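Local coordinates for protein endo-1,4-beta-xylanase C (Paenibacillus barcinonensis, PDB 4XUT) that endo-hydrolyses the beta-1,4-xylosidic linkages of xylan and is represented here by its CBM22 carbohydrate-binding module, captured with bound glucose units, at residues N94-K99 with Y110-S115; L63-P68 with G141-A146; S56-G61 with E158-P163; A14-D19 with D167-T172. All coordinates share one frame; numbering follows the deposited sequence.

Contact 1: N94-K99 with Y110-S115; sequences NGSLEK and YAMFAS. With BGC (beta-D-glucopyranose), chain D.
S115 and N94 are joined by the one side-chain hydrogen bond between 94-99 and 110-115: S115 OG donates to N94 OD1 over 2.7 Å, nearly along the C=O axis. Beside it the register slips. G95 O is gripped by two amides, F113 N at 2.8 Å and A114 N at 3.2 Å, which makes F113 and A114 a classic beta bulge opposite G95. Beyond the bulge L97 and A111 form a regular hydrogen-bonded pair, with L97 N 2.7 Å from A111 O. At the bulge the F113 ring lies over G95, its CG set between backbone N and carbonyl carbon (chi1 64°). G95 CA lies over the ring face, a CH-pi contact 4.0 Å from the centroid, where a CB would clash with the ring. L97 CG packs against F113 CD2 at 3.8 Å. Replacing F113 by an alanine would probably uncover G95 CA and take from L97 an apolar neighbour. On the other face of the sheet, E98 lies beside Y110, its OE1 at the ring edge and salt-bridged to R31, while a glucose lies over the ring face with C1 3.9 Å from Y110 CE2. Strand 90-101 is flanked by 109-119 and 139-147, and F113 reaches inward to I78 and F80 on strand 75-83 and to A128 and I130 on 124-131.

Contact 2: L63-P68 with G141-A146; sequences LVEVLP and GLRMYA. With BGC (beta-D-glucopyranose), chain D.
L63-E65 and G141-A146 run antiparallel, their axes 4.5 Å apart at closest and at 157°, with V64 and M144 as the hydrogen-bonded pair (V64 N to M144 O, 2.9 Å). Past the last bridge, V66 N still bonds L142 O at 2.8 Å. E65 carries most of the side-chain polarity. Its chain leaves with CG anti to the backbone N and then folds at chi2 (73°), which swings the carboxylate back over L142 and R143. OE1 takes R143 NE in a salt bridge of 2.8 Å; the planes of the two groups are 81° apart, and R143 NE, with E65 OE1 in the plane of its guanidinium, comes from above that of the carboxylate. OE2 is held twice, by L142 N on its syn side at 2.8 Å and by L67 N on its anti lone pair. A water bridges E65 OE1 to R143 NH2.

These strands belong to the four-stranded sheet of the CBM22 beta-sandwich, in which 63-65 is an outermost strand. R143 extends its charge network to E98 through NH1 and to E100 through NH2, both on neighbouring strand 90-101.

L63 lies against the stem of this arginine, CD2 to R143 CB at 3.7 Å, and also against Y145, their CB atoms 3.7 Å apart. On the opposite face V64 and M144 turn inward onto W28. L67 and L142 meet at about a right angle, CB to CB. The Y145 ring extends away from L63; its OH receives a weak hydrogen bond from glucose O2 (chain D), 3.3 Å away, and R31 makes a cation-pi contact with this tyrosine.

Contact 3: S56-G61 with E158-P163; sequences SETYHG and ETDTIP. With BGC (beta-D-glucopyranose), chain B; BGC (beta-D-glucopyranose), chain D.
T161 presses its methyl group onto the backbone of S56-G61, with CG2 3.8 Å from E57 N and equally near S56 C. T58 CG2 meets D160 CB at 3.9 Å, the side chains side by side. The first segment is a connecting loop of the beta-sandwich, and E57-H60 forms a type I beta turn; no hydrogen bond links it directly to 158-163. Instead R55 spans both loops, bonding the carbonyls of H60, D160 and I162.

Y59, inside the turn, faces the sugars. Followed outward, Y59 CB comes first to O2 of the chain D glucose, 3.3 Å away. CG sits between backbone N and carbonyl carbon (chi1 54°) and lies 3.5 Å from O4 of the chain B glucose, an oxygen close enough to C1 of the chain D glucose for a glycosidic link. That oxygen lies over one ring face, offset toward the rim. CE1 touches C5 of the chain B sugar at 3.5 Å, and CZ lies 3.9 Å from its C3. At the tip, OH is nearest that same C3. This is consistent with Y59 being a platform for the bound glucose units, as is common in carbohydrate-binding modules.

Behind it, E57 CB lies over the centre of the opposite ring face and also over the imidazole of H60. S56 N donates to H60 ND1 across 3.1 Å in a nearly straight bond of 172°.

Contact 4: A14-D19 with D167-T172; sequences ALFKAD and DDVQIT. Unlike the reference sequence in segment 14-19: D19 (reference Tyr). With CA (calcium ion), chain E.
F16 and V169 interlock on the inward face of this antiparallel pair: CG1 of the valine fits against the edge of the phenylalanine ring, 3.8 Å from F16 CE2. CG anti to the backbone N (chi1 174°) places the ring edge against V169 CG1; the stem fills the notch beside I171, F16 CB lying 4.0 Å from I171 CG1. A18 is the shallow spot next to it, so the bulk of V169 settles against A18 CB. A bulge interrupts the pairing at either end. L15 and F16 both face I171, a classic bulge in which L15 N donates to I171 O at 2.7 Å; D168 and V169 both face A18, a G1 bulge. On the outer face K17 and Q170 lie alongside, K17 CE 3.1 Å from Q170 OE1, while Q170 NE2 reaches T172 OG1 weakly. With an alanine in place of Q170, the K17 chain would probably lose its flanking support and be freer to swing.

At this end the loop residue D19 and D167 of strand 164-173 both bind calcium, D19 through O at 2.3 Å and D167 through both carboxylate oxygens, each at 2.5 Å. A water held by D168 OD1, together with E21, S46 and R48, completes seven ligands. D19 differs from the reference tyrosine, yet supplies only its main-chain oxygen. The anionic ligands are likely to offset the metal's charge, and the ion ties the first strand to the last.

How the contacts relate
From the N terminus, residues 14-19 open contact 4, 56-61 open contact 3 and 63-68 open contact 2. The hairpin of contact 1 then closes on itself, and 141-146, 158-163 and 167-172 close contacts 2, 3 and 4 in turn. The four loops are therefore nested, none crossing another. Contacts 1 and 2 share the four-stranded sheet through neighbouring strands 90-101 and 139-147; contact 4 lies in the other sheet. Contacts 2 and 4 touch across the sandwich, V66 on I171 and M144 on V169. Contact 3 joins two loops at one end, its centre about 24 Å from that of contact 4, and shares the chain D glucose with contacts 1 and 2.

Contact 1: N94-K99 with Y110-S115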
# COMPACT_ATOMS: atom_id res chain seq x y z
N ASN A 94 3.45 -6.84 -1.68
CA ASN A 94 4.32 -5.84 -2.25
C ASN A 94 3.90 -4.46 -1.78
O ASN A 94 2.69 -4.19 -1.63
CB ASN A 94 4.25 -5.89 -3.77
CG ASN A 94 4.81 -7.18 -4.37
OD1 ASN A 94 5.61 -7.90 -3.77
ND2 ASN A 94 4.40 -7.45 -5.60
N GLY A 95 4.87 -3.57 -1.68
CA GLY A 95 4.61 -2.16 -1.55
C GLY A 95 4.96 -1.52 -2.87
O GLY A 95 6.02 -1.79 -3.45
N SER A 96 4.04 -0.70 -3.37
CA SER A 96 4.16 -0.14 -4.71
C SER A 96 3.78 1.33 -4.79
O SER A 96 3.17 1.87 -3.87
CB SER A 96 3.32 -0.91 -5.73
OG SER A 96 3.75 -2.25 -5.84
N LEU A 97 4.19 1.96 -5.89
CA LEU A 97 3.83 3.33 -6.19
C LEU A 97 2.97 3.45 -7.45
O LEU A 97 3.26 2.81 -8.46
CB LEU A 97 5.08 4.21 -6.34
CG LEU A 97 6.10 4.23 -5.21
CD1 LEU A 97 7.29 5.08 -5.61
CD2 LEU A 97 5.44 4.75 -3.97
N GLU A 98 1.98 4.34 -7.38
CA GLU A 98 1.22 4.74 -8.56
C GLU A 98 1.58 6.18 -8.81
O GLU A 98 1.42 7.03 -7.91
CB GLU A 98 -0.27 4.59 -8.32
CG GLU A 98 -1.17 5.08 -9.45
CD GLU A 98 -2.63 4.88 -9.11
OE1 GLU A 98 -3.09 3.73 -9.09
OE2 GLU A 98 -3.32 5.88 -8.83
N LYS A 99 2.01 6.46 -10.03
CA LYS A 99 2.44 7.79 -10.41
C LYS A 99 1.66 8.37 -11.56
O LYS A 99 1.39 7.69 -12.56
CB LYS A 99 3.92 7.79 -10.82
CG LYS A 99 4.82 7.52 -9.67
CD LYS A 99 6.26 7.93 -10.02
CE LYS A 99 7.25 6.85 -9.70
NZ LYS A 99 7.04 5.77 -10.69
N TYR A 110 3.27 2.45 -12.65
CA TYR A 110 3.26 1.65 -11.44
C TYR A 110 4.62 1.06 -11.23
O TYR A 110 5.27 0.62 -12.20
CB TYR A 110 2.23 0.52 -11.55
CG TYR A 110 0.92 1.00 -12.07
CD1 TYR A 110 0.01 1.64 -11.24
CD2 TYR A 110 0.57 0.83 -13.40
CE1 TYR A 110 -1.21 2.09 -11.74
CE2 TYR A 110 -0.62 1.30 -13.91
CZ TYR A 110 -1.52 1.92 -13.07
OH TYR A 110 -2.73 2.36 -13.60
N ALA A 111 5.10 1.08 -10.00
CA ALA A 111 6.42 0.52 -9.68
C ALA A 111 6.41 -0.11 -8.31
O ALA A 111 6.01 0.54 -7.36
CB ALA A 111 7.46 1.61 -9.71
N MET A 112 6.91 -1.33 -8.20
CA MET A 112 7.07 -1.93 -6.90
C MET A 112 8.33 -1.40 -6.24
O MET A 112 9.39 -1.37 -6.87
CB MET A 112 7.23 -3.41 -7.05
CG MET A 112 7.24 -4.17 -5.76
SD MET A 112 7.77 -5.85 -6.07
CE MET A 112 6.69 -6.36 -7.41
N PHE A 113 8.23 -1.01 -4.98
CA PHE A 113 9.42 -0.60 -4.20
C PHE A 113 9.95 -1.64 -3.20
O PHE A 113 11.13 -1.61 -2.82
CB PHE A 113 9.23 0.77 -3.51
CG PHE A 113 8.16 0.82 -2.46
CD1 PHE A 113 8.40 0.38 -1.15
CD2 PHE A 113 6.92 1.39 -2.75
CE1 PHE A 113 7.41 0.47 -0.17
CE2 PHE A 113 5.93 1.48 -1.79
CZ PHE A 113 6.17 1.03 -0.49
N ALA A 114 9.09 -2.56 -2.77
CA ALA A 114 9.49 -3.56 -1.78
C ALA A 114 8.53 -4.71 -1.79
O ALA A 114 7.40 -4.59 -2.26
CB ALA A 114 9.52 -2.95 -0.39
N SER A 115 9.03 -5.85 -1.33
CA SER A 115 8.28 -7.08 -1.38
C SER A 115 8.77 -7.90 -0.20
O SER A 115 9.98 -7.97 0.02
CB SER A 115 8.59 -7.78 -2.72
OG SER A 115 7.92 -9.00 -2.88
C2 BGC D . -1.31 -2.66 -11.33
C3 BGC D . 0.18 -2.92 -11.23
C4 BGC D . 0.64 -3.73 -12.44
C5 BGC D . 0.12 -3.07 -13.73
C6 BGC D . 0.54 -3.72 -15.08
C1 BGC D . -1.84 -2.13 -12.65
O2 BGC D . -1.68 -1.73 -10.33
O3 BGC D . 0.47 -3.59 -9.97
O4 BGC D . 2.08 -3.81 -12.35
O5 BGC D . -1.33 -2.96 -13.69
O6 BGC D . 0.12 -5.08 -15.30

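Contact 2: L63-P68 with G141-A146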
# COMPACT_ATOMS: atom_id res chain seq x y z
N LEU A 63 -4.59 2.23 -0.96
CA LEU A 63 -3.77 3.24 -1.61
C LEU A 63 -3.96 4.58 -0.92
O LEU A 63 -5.09 4.96 -0.53
CB LEU A 63 -4.18 3.34 -3.06
CG LEU A 63 -3.48 4.41 -3.89
CD1 LEU A 63 -3.29 3.92 -5.33
CD2 LEU A 63 -4.24 5.74 -3.89
N VAL A 64 -2.88 5.34 -0.83
CA VAL A 64 -2.99 6.72 -0.39
C VAL A 64 -2.07 7.64 -1.16
O VAL A 64 -0.90 7.32 -1.37
CB VAL A 64 -2.74 6.83 1.14
CG1 VAL A 64 -1.29 6.53 1.50
CG2 VAL A 64 -3.19 8.18 1.66
N GLU A 65 -2.59 8.79 -1.54
CA GLU A 65 -1.76 9.87 -2.15
C GLU A 65 -0.76 10.45 -1.15
O GLU A 65 -1.15 10.93 -0.05
CB GLU A 65 -2.68 10.97 -2.71
CG GLU A 65 -1.96 12.17 -3.27
CD GLU A 65 -1.28 11.91 -4.59
OE1 GLU A 65 -1.96 11.65 -5.61
OE2 GLU A 65 -0.04 12.01 -4.66
N VAL A 66 0.53 10.44 -1.49
CA VAL A 66 1.54 10.97 -0.59
C VAL A 66 2.34 12.13 -1.14
O VAL A 66 3.08 12.76 -0.39
CB VAL A 66 2.49 9.90 -0.03
CG1 VAL A 66 1.68 8.94 0.85
CG2 VAL A 66 3.22 9.16 -1.13
N LEU A 67 2.19 12.45 -2.41
CA LEU A 67 3.02 13.53 -3.02
C LEU A 67 2.99 14.86 -2.22
O LEU A 67 4.03 15.48 -2.07
CB LEU A 67 2.63 13.78 -4.48
CG LEU A 67 3.58 14.71 -5.26
CD1 LEU A 67 5.02 14.22 -5.28
CD2 LEU A 67 3.10 14.86 -6.68
N PRO A 68 1.81 15.29 -1.72
CA PRO A 68 1.75 16.54 -0.97
C PRO A 68 2.57 16.58 0.31
O PRO A 68 2.92 17.68 0.76
CB PRO A 68 0.26 16.69 -0.64
CG PRO A 68 -0.42 15.87 -1.67
CD PRO A 68 0.48 14.69 -1.84
N GLY A 141 0.97 13.18 -9.21
CA GLY A 141 0.50 12.30 -8.14
C GLY A 141 1.51 11.24 -7.87
O GLY A 141 2.19 10.76 -8.79
N LEU A 142 1.58 10.84 -6.61
CA LEU A 142 2.47 9.77 -6.21
C LEU A 142 1.82 9.10 -5.04
O LEU A 142 1.69 9.68 -3.96
CB LEU A 142 3.84 10.33 -5.82
CG LEU A 142 4.93 9.32 -5.44
CD1 LEU A 142 5.16 8.40 -6.58
CD2 LEU A 142 6.25 9.99 -5.10
N ARG A 143 1.34 7.89 -5.27
CA ARG A 143 0.50 7.22 -4.26
C ARG A 143 1.12 5.91 -3.88
O ARG A 143 1.52 5.15 -4.76
CB ARG A 143 -0.89 6.99 -4.82
CG ARG A 143 -1.59 8.22 -5.37
CD ARG A 143 -1.79 8.19 -6.85
NE ARG A 143 -2.24 9.50 -7.36
CZ ARG A 143 -2.80 9.71 -8.55
NH1 ARG A 143 -2.98 8.71 -9.39
NH2 ARG A 143 -3.14 10.95 -8.92
N MET A 144 1.23 5.65 -2.59
CA MET A 144 1.71 4.38 -2.13
C MET A 144 0.53 3.44 -2.00
O MET A 144 -0.58 3.83 -1.63
CB MET A 144 2.37 4.52 -0.76
CG MET A 144 2.99 3.26 -0.15
SD MET A 144 3.05 3.31 1.67
CE MET A 144 1.60 2.31 2.00
N TYR A 145 0.77 2.18 -2.33
CA TYR A 145 -0.24 1.12 -2.15
C TYR A 145 0.41 -0.23 -1.88
O TYR A 145 1.62 -0.43 -2.10
CB TYR A 145 -1.23 1.05 -3.30
CG TYR A 145 -0.69 0.57 -4.61
CD1 TYR A 145 -0.04 1.45 -5.46
CD2 TYR A 145 -0.92 -0.73 -5.06
CE1 TYR A 145 0.46 1.02 -6.67
CE2 TYR A 145 -0.47 -1.15 -6.28
CZ TYR A 145 0.23 -0.26 -7.09
OH TYR A 145 0.73 -0.61 -8.33
N ALA A 146 -0.40 -1.14 -1.35
CA ALA A 146 0.01 -2.52 -1.10
C ALA A 146 -0.82 -3.40 -1.99
O ALA A 146 -1.97 -3.11 -2.28
CB ALA A 146 -0.16 -2.90 0.34
C2 BGC D . -1.31 -2.66 -11.33
C3 BGC D . 0.18 -2.92 -11.23
C4 BGC D . 0.64 -3.73 -12.44
C5 BGC D . 0.12 -3.07 -13.73
C6 BGC D . 0.54 -3.72 -15.08
C1 BGC D . -1.84 -2.13 -12.65
O2 BGC D . -1.68 -1.73 -10.33
O3 BGC D . 0.47 -3.59 -9.97
O4 BGC D . 2.08 -3.81 -12.35
O5 BGC D . -1.33 -2.96 -13.69
O6 BGC D . 0.12 -5.08 -15.30
O HOH W 1 -2.63 13.54 -7.66

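Contact 3: S56-G61 with E158-P163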
# COMPACT_ATOMS: atom_id res chain seq x y z
N SER A 56 -10.53 -8.81 -5.97
CA SER A 56 -10.73 -9.71 -7.12
C SER A 56 -9.72 -9.49 -8.24
O SER A 56 -9.83 -10.08 -9.33
CB SER A 56 -12.17 -9.56 -7.60
OG SER A 56 -12.46 -8.26 -8.04
N GLU A 57 -8.69 -8.70 -7.94
CA GLU A 57 -7.51 -8.53 -8.77
C GLU A 57 -6.29 -8.45 -7.83
O GLU A 57 -6.41 -8.00 -6.68
CB GLU A 57 -7.61 -7.25 -9.62
CG GLU A 57 -8.84 -7.15 -10.53
CD GLU A 57 -8.85 -8.14 -11.71
OE1 GLU A 57 -7.83 -8.83 -11.96
OE2 GLU A 57 -9.91 -8.25 -12.37
N THR A 58 -5.11 -8.85 -8.33
CA THR A 58 -3.87 -8.80 -7.54
C THR A 58 -3.51 -7.37 -7.16
O THR A 58 -2.92 -7.12 -6.12
CB THR A 58 -2.65 -9.41 -8.26
OG1 THR A 58 -2.43 -8.73 -9.50
CG2 THR A 58 -2.88 -10.87 -8.53
N TYR A 59 -3.91 -6.45 -8.02
CA TYR A 59 -3.59 -5.04 -7.85
C TYR A 59 -4.62 -4.26 -7.02
O TYR A 59 -4.48 -3.09 -6.81
CB TYR A 59 -3.38 -4.36 -9.19
CG TYR A 59 -4.49 -4.53 -10.18
CD1 TYR A 59 -5.62 -3.71 -10.15
CD2 TYR A 59 -4.39 -5.49 -11.18
CE1 TYR A 59 -6.64 -3.86 -11.10
CE2 TYR A 59 -5.40 -5.67 -12.11
CZ TYR A 59 -6.51 -4.85 -12.08
OH TYR A 59 -7.47 -5.05 -13.03
N HIS A 60 -5.63 -4.95 -6.51
CA HIS A 60 -6.50 -4.39 -5.50
C HIS A 60 -5.75 -4.34 -4.18
O HIS A 60 -5.08 -5.32 -3.80
CB HIS A 60 -7.77 -5.22 -5.35
CG HIS A 60 -8.72 -5.06 -6.49
ND1 HIS A 60 -9.85 -5.83 -6.61
CD2 HIS A 60 -8.71 -4.24 -7.56
CE1 HIS A 60 -10.51 -5.48 -7.70
NE2 HIS A 60 -9.85 -4.52 -8.30
N GLY A 61 -5.85 -3.18 -3.53
CA GLY A 61 -5.17 -2.96 -2.29
C GLY A 61 -5.36 -1.54 -1.82
O GLY A 61 -5.87 -0.71 -2.57
N GLU A 158 -7.69 -17.64 -5.96
CA GLU A 158 -8.10 -17.23 -4.63
C GLU A 158 -6.96 -16.82 -3.69
O GLU A 158 -7.10 -15.89 -2.89
CB GLU A 158 -8.89 -18.37 -3.98
CG GLU A 158 -9.01 -18.28 -2.48
CD GLU A 158 -9.62 -19.50 -1.86
OE1 GLU A 158 -10.36 -20.25 -2.57
OE2 GLU A 158 -9.39 -19.70 -0.64
N THR A 159 -5.87 -17.57 -3.75
CA THR A 159 -4.71 -17.30 -2.92
C THR A 159 -4.09 -15.92 -3.22
O THR A 159 -3.58 -15.25 -2.34
CB THR A 159 -3.68 -18.44 -3.07
OG1 THR A 159 -2.84 -18.44 -1.93
CG2 THR A 159 -2.84 -18.31 -4.31
N ASP A 160 -4.17 -15.51 -4.48
CA ASP A 160 -3.72 -14.18 -4.92
C ASP A 160 -4.55 -13.02 -4.37
O ASP A 160 -4.07 -11.90 -4.26
CB ASP A 160 -3.73 -14.07 -6.46
CG ASP A 160 -2.82 -15.08 -7.12
OD1 ASP A 160 -1.61 -15.08 -6.81
OD2 ASP A 160 -3.33 -15.91 -7.91
N THR A 161 -5.82 -13.26 -4.12
CA THR A 161 -6.77 -12.18 -3.77
C THR A 161 -7.24 -12.22 -2.31
O THR A 161 -8.32 -11.72 -1.97
CB THR A 161 -7.98 -12.18 -4.73
OG1 THR A 161 -8.59 -13.48 -4.75
CG2 THR A 161 -7.54 -11.83 -6.13
N ILE A 162 -6.44 -12.82 -1.44
CA ILE A 162 -6.72 -12.84 -0.01
C ILE A 162 -6.84 -11.43 0.58
O ILE A 162 -6.15 -10.52 0.11
CB ILE A 162 -5.60 -13.51 0.81
CG1 ILE A 162 -4.20 -12.99 0.38
CG2 ILE A 162 -5.70 -15.03 0.67
CD1 ILE A 162 -3.25 -12.68 1.51
N PRO A 163 -7.71 -11.26 1.59
CA PRO A 163 -7.74 -9.99 2.30
C PRO A 163 -6.49 -9.85 3.13
O PRO A 163 -5.86 -10.84 3.49
CB PRO A 163 -9.00 -10.09 3.20
CG PRO A 163 -9.27 -11.55 3.32
CD PRO A 163 -8.72 -12.21 2.09
C2 BGC B . -5.64 -1.34 -15.18
C3 BGC B . -4.69 -2.21 -14.37
C4 BGC B . -4.16 -1.37 -13.22
C5 BGC B . -5.38 -0.88 -12.40
C6 BGC B . -4.94 -0.07 -11.22
C1 BGC B . -6.84 -0.99 -14.28
O1 BGC B . -7.90 -0.37 -15.03
O2 BGC B . -5.98 -1.98 -16.43
O3 BGC B . -3.58 -2.71 -15.13
O4 BGC B . -3.28 -2.20 -12.45
O5 BGC B . -6.35 -0.17 -13.19
O6 BGC B . -5.96 0.23 -10.27
C2 BGC D . -1.31 -2.66 -11.33
C3 BGC D . 0.18 -2.92 -11.23
C4 BGC D . 0.64 -3.73 -12.44
C5 BGC D . 0.12 -3.07 -13.73
C6 BGC D . 0.54 -3.72 -15.08
C1 BGC D . -1.84 -2.13 -12.65
O2 BGC D . -1.68 -1.73 -10.33
O3 BGC D . 0.47 -3.59 -9.97
O4 BGC D . 2.08 -3.81 -12.35
O5 BGC D . -1.33 -2.96 -13.69
O6 BGC D . 0.12 -5.08 -15.30

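Contact 4: A14-D19 with D167-T172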
# COMPACT_ATOMS: atom_id res chain seq x y z
N ALA A 14 8.80 12.29 11.23
CA ALA A 14 8.12 11.60 10.09
C ALA A 14 7.42 12.60 9.19
O ALA A 14 6.77 13.54 9.66
CB ALA A 14 7.10 10.59 10.58
N LEU A 15 7.50 12.36 7.89
CA LEU A 15 6.79 13.18 6.91
C LEU A 15 5.32 12.82 6.80
O LEU A 15 4.48 13.65 6.47
CB LEU A 15 7.47 13.09 5.53
CG LEU A 15 9.00 13.26 5.55
CD1 LEU A 15 9.61 13.11 4.17
CD2 LEU A 15 9.39 14.58 6.15
N PHE A 16 5.03 11.55 7.05
CA PHE A 16 3.69 10.99 6.92
C PHE A 16 3.61 9.82 7.87
O PHE A 16 4.56 9.04 7.93
CB PHE A 16 3.42 10.49 5.48
CG PHE A 16 2.10 9.77 5.34
CD1 PHE A 16 0.93 10.49 5.29
CD2 PHE A 16 2.04 8.39 5.30
CE1 PHE A 16 -0.30 9.85 5.19
CE2 PHE A 16 0.82 7.73 5.18
CZ PHE A 16 -0.35 8.46 5.11
N LYS A 17 2.49 9.69 8.60
CA LYS A 17 2.29 8.56 9.53
C LYS A 17 0.84 8.16 9.54
O LYS A 17 -0.03 9.02 9.67
CB LYS A 17 2.66 8.93 10.97
CG LYS A 17 4.10 8.70 11.33
CD LYS A 17 4.36 8.95 12.82
CE LYS A 17 5.74 8.43 13.24
NZ LYS A 17 6.38 9.27 14.28
N ALA A 18 0.58 6.87 9.48
CA ALA A 18 -0.78 6.36 9.67
C ALA A 18 -0.78 5.12 10.56
O ALA A 18 -0.24 4.08 10.18
CB ALA A 18 -1.43 6.05 8.33
N ASP A 19 -1.40 5.23 11.74
CA ASP A 19 -1.55 4.09 12.67
C ASP A 19 -3.01 3.65 12.90
O ASP A 19 -3.26 2.64 13.56
CB ASP A 19 -0.83 4.37 14.00
CG ASP A 19 -1.45 5.55 14.78
OD1 ASP A 19 -2.61 5.93 14.55
OD2 ASP A 19 -0.74 6.09 15.62
N ASP A 167 -0.79 -1.52 8.62
CA ASP A 167 -0.72 -0.68 9.81
C ASP A 167 0.64 -0.01 9.87
O ASP A 167 1.59 -0.39 9.18
CB ASP A 167 -0.92 -1.53 11.09
CG ASP A 167 -1.45 -0.74 12.29
OD1 ASP A 167 -1.68 0.49 12.20
OD2 ASP A 167 -1.60 -1.36 13.37
N ASP A 168 0.72 1.01 10.72
CA ASP A 168 1.98 1.69 11.05
C ASP A 168 2.76 2.13 9.81
O ASP A 168 3.91 1.78 9.61
CB ASP A 168 2.84 0.85 11.97
CG ASP A 168 2.32 0.81 13.40
OD1 ASP A 168 1.51 1.68 13.79
OD2 ASP A 168 2.73 -0.12 14.14
N VAL A 169 2.05 2.85 8.96
CA VAL A 169 2.58 3.34 7.68
C VAL A 169 3.39 4.58 8.04
O VAL A 169 2.90 5.43 8.79
CB VAL A 169 1.48 3.66 6.66
CG1 VAL A 169 2.08 4.12 5.33
CG2 VAL A 169 0.58 2.46 6.42
N GLN A 170 4.60 4.67 7.52
CA GLN A 170 5.46 5.80 7.82
C GLN A 170 6.34 6.19 6.66
O GLN A 170 6.89 5.32 5.97
CB GLN A 170 6.31 5.44 9.02
CG GLN A 170 7.07 6.60 9.62
CD GLN A 170 7.67 6.23 10.97
OE1 GLN A 170 6.94 5.92 11.91
NE2 GLN A 170 8.99 6.17 11.05
N ILE A 171 6.48 7.50 6.44
CA ILE A 171 7.45 8.03 5.48
C ILE A 171 8.39 8.99 6.21
O ILE A 171 7.94 9.89 6.91
CB ILE A 171 6.83 8.77 4.27
CG1 ILE A 171 5.79 7.90 3.57
CG2 ILE A 171 7.95 9.15 3.28
CD1 ILE A 171 5.09 8.51 2.37
N THR A 172 9.68 8.76 6.05
CA THR A 172 10.71 9.48 6.77
C THR A 172 11.69 10.13 5.82
O THR A 172 12.04 9.58 4.79
CB THR A 172 11.43 8.48 7.73
OG1 THR A 172 10.52 8.13 8.78
CG2 THR A 172 12.66 9.08 8.39
CA CA E . -2.67 0.56 14.46
O HOH W 2 -0.65 1.16 15.35